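Phosphoribosylaminoimidazole-succinocarboxamide synthase (Ehrlichia chaffeensis str. Arkansas, PDB 3KRE) catalyses the ATP-dependent joining of L-aspartate to 5-amino-1-(5-phospho-D-ribosyl)imidazole-4-carboxylate, a step of de novo purine biosynthesis. Local coordinates at residues G120-S123 with K124-I128; E155-I158 with L159-W163. All coordinates share one frame; numbering follows the deposited sequence. Where two conformers were deposited one is given.

Contact 1 of 2, residues G120-S123 with K124-I128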
ATOM      1  N   GLY A 120       0.960 -14.879  -4.194  1.00  9.10           N
ATOM      2  CA  GLY A 120       2.135 -14.295  -4.829  1.00  9.91           C
ATOM      3  C   GLY A 120       3.397 -15.133  -4.693  1.00 10.00           C
ATOM      4  O   GLY A 120       3.368 -16.348  -4.842  1.00 10.18           O
ATOM      5  N   ASN A 121       4.500 -14.463  -4.389  1.00 10.28           N
ATOM      6  CA  ASN A 121       5.805 -15.099  -4.290  1.00 10.81           C
ATOM      7  C   ASN A 121       5.941 -15.935  -3.007  1.00 10.24           C
ATOM      8  O   ASN A 121       6.773 -16.834  -2.942  1.00 10.44           O
ATOM      9  CB  ASN A 121       6.887 -14.026  -4.331  1.00 12.28           C
ATOM     10  CG  ASN A 121       7.090 -13.441  -5.749  1.00 15.74           C
ATOM     11  OD1 ASN A 121       6.732 -14.055  -6.738  1.00 20.71           O
ATOM     12  ND2 ASN A 121       7.675 -12.255  -5.819  1.00 20.49           N
ATOM     13  N   PHE A 122       5.124 -15.636  -1.997  1.00  8.93           N
ATOM     14  CA  PHE A 122       5.082 -16.446  -0.783  1.00  9.29           C
ATOM     15  C   PHE A 122       4.634 -17.852  -1.158  1.00  9.62           C
ATOM     16  O   PHE A 122       5.298 -18.834  -0.832  1.00  8.64           O
ATOM     17  CB  PHE A 122       4.140 -15.833   0.274  1.00  9.49           C
ATOM     18  CG  PHE A 122       4.117 -16.585   1.563  1.00  9.72           C
ATOM     19  CD1 PHE A 122       4.875 -16.160   2.659  1.00 10.98           C
ATOM     20  CD2 PHE A 122       3.367 -17.739   1.688  1.00 11.20           C
ATOM     21  CE1 PHE A 122       4.871 -16.874   3.835  1.00  9.47           C
ATOM     22  CE2 PHE A 122       3.381 -18.472   2.846  1.00  9.29           C
ATOM     23  CZ  PHE A 122       4.125 -18.021   3.939  1.00  8.47           C
ATOM     24  N   SER A 123       3.492 -17.946  -1.840  1.00 10.58           N
ATOM     25  CA  SER A 123       2.983 -19.251  -2.291  1.00 11.30           C
ATOM     26  C   SER A 123       4.009 -19.984  -3.088  1.00 11.76           C
ATOM     27  O   SER A 123       4.195 -21.186  -2.886  1.00 11.72           O
ATOM     28  CB  SER A 123       1.784 -19.080  -3.194  1.00 11.61           C
ATOM     29  OG  SER A 123       0.756 -18.479  -2.490  1.00 11.34           O
ATOM     30  N   LYS A 124       4.668 -19.260  -3.997  1.00 12.24           N
ATOM     31  CA  LYS A 124       5.612 -19.898  -4.913  1.00 13.48           C
ATOM     32  C   LYS A 124       6.821 -20.441  -4.149  1.00 12.31           C
ATOM     33  O   LYS A 124       7.201 -21.582  -4.346  1.00 12.30           O
ATOM     34  CB  LYS A 124       6.081 -18.964  -6.036  1.00 13.74           C
ATOM     35  CG  LYS A 124       5.004 -18.572  -7.083  1.00 18.82           C
ATOM     36  CD  LYS A 124       5.574 -17.518  -8.087  1.00 23.30           C
ATOM     37  CE  LYS A 124       4.522 -16.529  -8.636  1.00 26.35           C
ATOM     38  NZ  LYS A 124       4.478 -15.147  -7.963  1.00 28.54           N
ATOM     39  N   ARG A 125       7.414 -19.636  -3.272  1.00 11.27           N
ATOM     40  CA  ARG A 125       8.678 -20.055  -2.631  1.00  9.60           C
ATOM     41  C   ARG A 125       8.539 -21.094  -1.511  1.00  9.94           C
ATOM     42  O   ARG A 125       9.518 -21.811  -1.216  1.00  9.57           O
ATOM     43  CB  ARG A 125       9.508 -18.829  -2.207  1.00  9.56           C
ATOM     44  CG  ARG A 125       9.037 -18.097  -0.990  1.00  6.87           C
ATOM     45  CD  ARG A 125       9.617 -16.706  -0.938  1.00  7.32           C
ATOM     46  NE  ARG A 125       9.432 -16.074   0.372  1.00  6.35           N
ATOM     47  CZ  ARG A 125      10.225 -16.254   1.426  1.00  8.94           C
ATOM     48  NH1 ARG A 125      11.274 -17.083   1.355  1.00  8.53           N
ATOM     49  NH2 ARG A 125       9.940 -15.635   2.571  1.00  7.86           N
ATOM     50  N   PHE A 126       7.346 -21.210  -0.916  1.00  8.88           N
ATOM     51  CA  PHE A 126       7.065 -22.232   0.085  1.00  9.88           C
ATOM     52  C   PHE A 126       6.223 -23.379  -0.482  1.00 10.06           C
ATOM     53  O   PHE A 126       5.921 -24.329   0.239  1.00  9.83           O
ATOM     54  CB  PHE A 126       6.388 -21.614   1.323  1.00  9.28           C
ATOM     55  CG  PHE A 126       7.268 -20.641   2.049  1.00  9.07           C
ATOM     56  CD1 PHE A 126       8.391 -21.074   2.701  1.00  9.26           C
ATOM     57  CD2 PHE A 126       7.011 -19.269   2.010  1.00  8.08           C
ATOM     58  CE1 PHE A 126       9.239 -20.179   3.357  1.00  6.96           C
ATOM     59  CE2 PHE A 126       7.854 -18.363   2.639  1.00  5.41           C
ATOM     60  CZ  PHE A 126       8.972 -18.824   3.329  1.00  7.28           C
ATOM     61  N   GLN A 127       5.875 -23.269  -1.764  1.00 10.57           N
ATOM     62  CA  GLN A 127       5.007 -24.232  -2.458  0.50 11.21           C
ATOM     63  C   GLN A 127       3.767 -24.552  -1.611  1.00 11.48           C
ATOM     64  O   GLN A 127       3.436 -25.701  -1.294  1.00 12.05           O
ATOM     65  CB  GLN A 127       5.803 -25.463  -2.894  0.50 11.16           C
ATOM     66  CG  GLN A 127       6.762 -25.161  -4.051  0.50 11.09           C
ATOM     67  CD  GLN A 127       6.055 -24.974  -5.392  0.50 12.23           C
ATOM     68  OE1 GLN A 127       5.654 -25.952  -6.028  0.50 12.97           O
ATOM     69  NE2 GLN A 127       5.933 -23.727  -5.842  0.50 10.12           N
ATOM     70  N   ILE A 128       3.081 -23.474  -1.236  1.00 11.84           N
ATOM     71  CA  ILE A 128       1.832 -23.501  -0.479  1.00 12.48           C
ATOM     72  C   ILE A 128       0.783 -22.892  -1.424  1.00 13.43           C
ATOM     73  O   ILE A 128       1.044 -21.888  -2.067  1.00 14.37           O
ATOM     74  CB  ILE A 128       1.982 -22.674   0.823  1.00 12.96           C
ATOM     75  CG1 ILE A 128       2.786 -23.447   1.872  1.00 14.13           C
ATOM     76  CG2 ILE A 128       0.648 -22.251   1.410  1.00 13.46           C
ATOM     77  CD1 ILE A 128       3.204 -22.553   3.047  1.00 15.56           C
TER

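Contact 2 of 2, residues E155-I158 with L159-W163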
ATOM      1  N   GLU A 155      14.801  -8.529  10.777  1.00  6.10           N
ATOM      2  CA  GLU A 155      14.819  -7.472  11.784  1.00  6.17           C
ATOM      3  C   GLU A 155      16.206  -7.008  12.171  1.00  5.86           C
ATOM      4  O   GLU A 155      16.449  -5.803  12.306  1.00  5.63           O
ATOM      5  CB  GLU A 155      14.045  -7.930  13.028  1.00  6.66           C
ATOM      6  CG  GLU A 155      12.584  -8.180  12.709  1.00  6.73           C
ATOM      7  CD  GLU A 155      11.687  -8.309  13.962  1.00  9.05           C
ATOM      8  OE1 GLU A 155      12.082  -7.808  15.056  1.00 10.95           O
ATOM      9  OE2 GLU A 155      10.606  -8.929  13.823  1.00 10.64           O
ATOM     10  N   GLY A 156      17.130  -7.954  12.352  1.00  4.41           N
ATOM     11  CA  GLY A 156      18.474  -7.642  12.740  1.00  4.10           C
ATOM     12  C   GLY A 156      19.187  -6.821  11.694  1.00  3.95           C
ATOM     13  O   GLY A 156      19.999  -5.980  12.030  1.00  3.41           O
ATOM     14  N   HIS A 157      18.835  -7.043  10.436  1.00  3.71           N
ATOM     15  CA  HIS A 157      19.368  -6.257   9.325  1.00  4.86           C
ATOM     16  C   HIS A 157      18.883  -4.823   9.448  1.00  5.09           C
ATOM     17  O   HIS A 157      19.688  -3.873   9.435  1.00  5.02           O
ATOM     18  CB  HIS A 157      18.898  -6.853   8.015  1.00  4.48           C
ATOM     19  CG  HIS A 157      19.531  -6.262   6.794  1.00  6.47           C
ATOM     20  ND1 HIS A 157      20.078  -7.041   5.793  1.00  7.94           N
ATOM     21  CD2 HIS A 157      19.677  -4.975   6.393  1.00  8.14           C
ATOM     22  CE1 HIS A 157      20.532  -6.257   4.833  1.00 10.00           C
ATOM     23  NE2 HIS A 157      20.299  -4.999   5.171  1.00  7.53           N
ATOM     24  N   ILE A 158      17.577  -4.677   9.605  1.00  5.47           N
ATOM     25  CA  ILE A 158      16.964  -3.350   9.780  1.00  6.54           C
ATOM     26  C   ILE A 158      17.644  -2.610  10.924  1.00  6.89           C
ATOM     27  O   ILE A 158      18.001  -1.459  10.782  1.00  8.45           O
ATOM     28  CB  ILE A 158      15.439  -3.474   9.998  1.00  6.80           C
ATOM     29  CG1 ILE A 158      14.749  -3.972   8.724  1.00  6.71           C
ATOM     30  CG2 ILE A 158      14.834  -2.130  10.510  1.00  7.92           C
ATOM     31  CD1 ILE A 158      13.316  -4.547   8.962  1.00  8.34           C
ATOM     32  N   LEU A 159      17.863  -3.294  12.045  1.00  7.86           N
ATOM     33  CA  LEU A 159      18.452  -2.662  13.212  1.00  8.64           C
ATOM     34  C   LEU A 159      19.932  -2.348  13.018  1.00  8.41           C
ATOM     35  O   LEU A 159      20.408  -1.286  13.430  1.00  9.01           O
ATOM     36  CB  LEU A 159      18.274  -3.548  14.453  1.00  8.77           C
ATOM     37  CG  LEU A 159      16.856  -3.761  14.971  1.00 10.44           C
ATOM     38  CD1 LEU A 159      16.880  -4.735  16.142  1.00 12.14           C
ATOM     39  CD2 LEU A 159      16.202  -2.441  15.367  1.00 12.46           C
ATOM     40  N   SER A 160      20.658  -3.269  12.402  1.00  8.38           N
ATOM     41  CA  SER A 160      22.105  -3.084  12.172  1.00  9.24           C
ATOM     42  C   SER A 160      22.363  -1.909  11.259  1.00  9.52           C
ATOM     43  O   SER A 160      23.270  -1.105  11.499  1.00 10.39           O
ATOM     44  CB  SER A 160      22.732  -4.332  11.540  1.00  9.40           C
ATOM     45  OG  SER A 160      24.143  -4.219  11.495  1.00  7.75           O
ATOM     46  N   PHE A 161      21.576  -1.824  10.200  1.00 10.27           N
ATOM     47  CA  PHE A 161      21.687  -0.709   9.262  1.00 11.25           C
ATOM     48  C   PHE A 161      21.032   0.592   9.759  1.00 11.79           C
ATOM     49  O   PHE A 161      21.081   1.625   9.071  1.00 10.84           O
ATOM     50  CB  PHE A 161      21.160  -1.135   7.899  1.00 10.81           C
ATOM     51  CG  PHE A 161      22.163  -1.916   7.091  1.00 11.74           C
ATOM     52  CD1 PHE A 161      22.409  -3.249   7.373  1.00 11.15           C
ATOM     53  CD2 PHE A 161      22.856  -1.314   6.044  1.00 13.05           C
ATOM     54  CE1 PHE A 161      23.326  -3.985   6.628  1.00 10.26           C
ATOM     55  CE2 PHE A 161      23.776  -2.026   5.295  1.00 11.92           C
ATOM     56  CZ  PHE A 161      24.021  -3.376   5.598  1.00 12.86           C
ATOM     57  N   GLN A 162      20.445   0.529  10.954  1.00 12.63           N
ATOM     58  CA  GLN A 162      19.840   1.671  11.626  1.00 13.10           C
ATOM     59  C   GLN A 162      18.741   2.341  10.795  1.00 13.13           C
ATOM     60  O   GLN A 162      18.563   3.544  10.849  1.00 12.88           O
ATOM     61  CB  GLN A 162      20.923   2.651  12.086  1.00 14.57           C
ATOM     62  CG  GLN A 162      21.842   2.026  13.120  1.00 17.19           C
ATOM     63  CD  GLN A 162      22.801   3.013  13.727  1.00 21.92           C
ATOM     64  OE1 GLN A 162      22.630   3.425  14.880  1.00 28.00           O
ATOM     65  NE2 GLN A 162      23.796   3.421  12.965  1.00 21.68           N
ATOM     66  N   TRP A 163      17.977   1.539  10.060  1.00 11.70           N
ATOM     67  CA  TRP A 163      16.805   2.042   9.366  1.00 12.01           C
ATOM     68  C   TRP A 163      15.665   2.323  10.335  1.00 12.28           C
ATOM     69  O   TRP A 163      14.872   3.234  10.093  1.00 10.66           O
ATOM     70  CB  TRP A 163      16.344   1.090   8.298  1.00 12.25           C
ATOM     71  CG  TRP A 163      17.349   0.873   7.252  1.00 12.73           C
ATOM     72  CD1 TRP A 163      18.360   1.729   6.863  1.00 14.21           C
ATOM     73  CD2 TRP A 163      17.449  -0.268   6.419  1.00 11.33           C
ATOM     74  NE1 TRP A 163      19.091   1.160   5.856  1.00 13.12           N
ATOM     75  CE2 TRP A 163      18.547  -0.063   5.552  1.00 11.14           C
ATOM     76  CE3 TRP A 163      16.727  -1.452   6.320  1.00 12.14           C
ATOM     77  CZ2 TRP A 163      18.925  -1.002   4.596  1.00 13.25           C
ATOM     78  CZ3 TRP A 163      17.106  -2.396   5.372  1.00 13.11           C
ATOM     79  CH2 TRP A 163      18.192  -2.162   4.515  1.00 11.67           C
TER

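Contact 1 of 2, residues G120-S123 with K124-I128
K124 folds back over the N-terminal part of a short helix to meet N121, while F122 and F126 pair one turn apart on another side of it. The lysine shows how a long chain uses the backbone beside it. Its CB sits near N121 O, CG lies 3.6 Å from G120 O, and CD and CE pass alongside N121 OD1. Bends about its last two torsions then bring NZ to N121 OD1 at 2.8 Å, a hydrogen bond whose donor is tilted from the carbonyl plane.

F126 approaches F122 over one face, with its CD2 above the centre of the ring at 3.5 Å. The planes are inclined at 49°, an oblique pairing. With chi1 at -177° the F122 ring swings to the carbonyl side, toward the next turn and against F126; F134 meets the same F122 ring edge-to-face. F126 CE2 also lies above the guanidinium of R125, whose NH2 forms a salt bridge with E140.

The helix closes in a Schellman motif at Q127, which has positive phi. I128 N bonds S123 O at 3.0 Å, and the Q127 N to K124 O bond is weak at 3.4 Å. In one of its two conformers Q127 NE2 also bonds K124 O. The chemistry is thus divided: buried F122 faces strand 133-143 and F126 lies over it at the surface, whereas amide and ammonium groups pair on the exposed polar flank, and past the break in helical geometry S123 O is taken up by I128 N and K124 O, weakly, by Q127 N.

Contact 2 of 2, residues E155-I158 with L159-W163
E155 O accepts L159 N at 2.9 Å, and G156 O and H157 O in turn receive the amides of S160 and F161, giving three successive i to i+4 bonds. The helix then ends in a Schellman motif: Q162 takes positive phi, W163 N reaches back to I158 O at 3.1 Å, and Q162 N makes a weak bond to L159 O.

This reversal brings W163 back beside the helix, where it joins H157 and F161 in an aromatic cluster. A chi1 of -172° turns the imidazole of H157 away from its own amide nitrogen and along the helix, to lie against the phenyl of F161. Their planes are only 19° from parallel, but the rings are slid so far apart that they barely overlap. W163 meets the imidazole obliquely, with CH2 3.6 Å from H157 NE2, and its own ring also stacks with Y143. Nearer the protein interior, W163 CE3 touches CG1 of buried I158, which packs against I110 and F141. At the other end, E155 is tied to K173 by a salt bridge. The contact between imidazole and phenyl is made off-centre: H157 NE2 stands 3.4 Å above the F161 plane, displaced toward its rim.

Overall arrangement
From the N terminus, the chain runs through strand 110-115 into contact 1, which encloses no loop: it is helix 120-126 with its C-terminal cap. It then follows strand 133-143 and the short strand 152-153 to contact 2, likewise helix 155-160 and its cap, just ahead of the long helix 166-189. The two contacts stand in series, neither nested nor crossed, with centres 25 Å apart and nearest atoms about 12 Å apart, so they do not touch. Strand 133-143 is their common neighbour: 120-128 packs on it, and 155-163 leans on it while also reaching strand 110-115 and helix 166-189. A Schellman motif thus ends both helices, set around one antiparallel sheet.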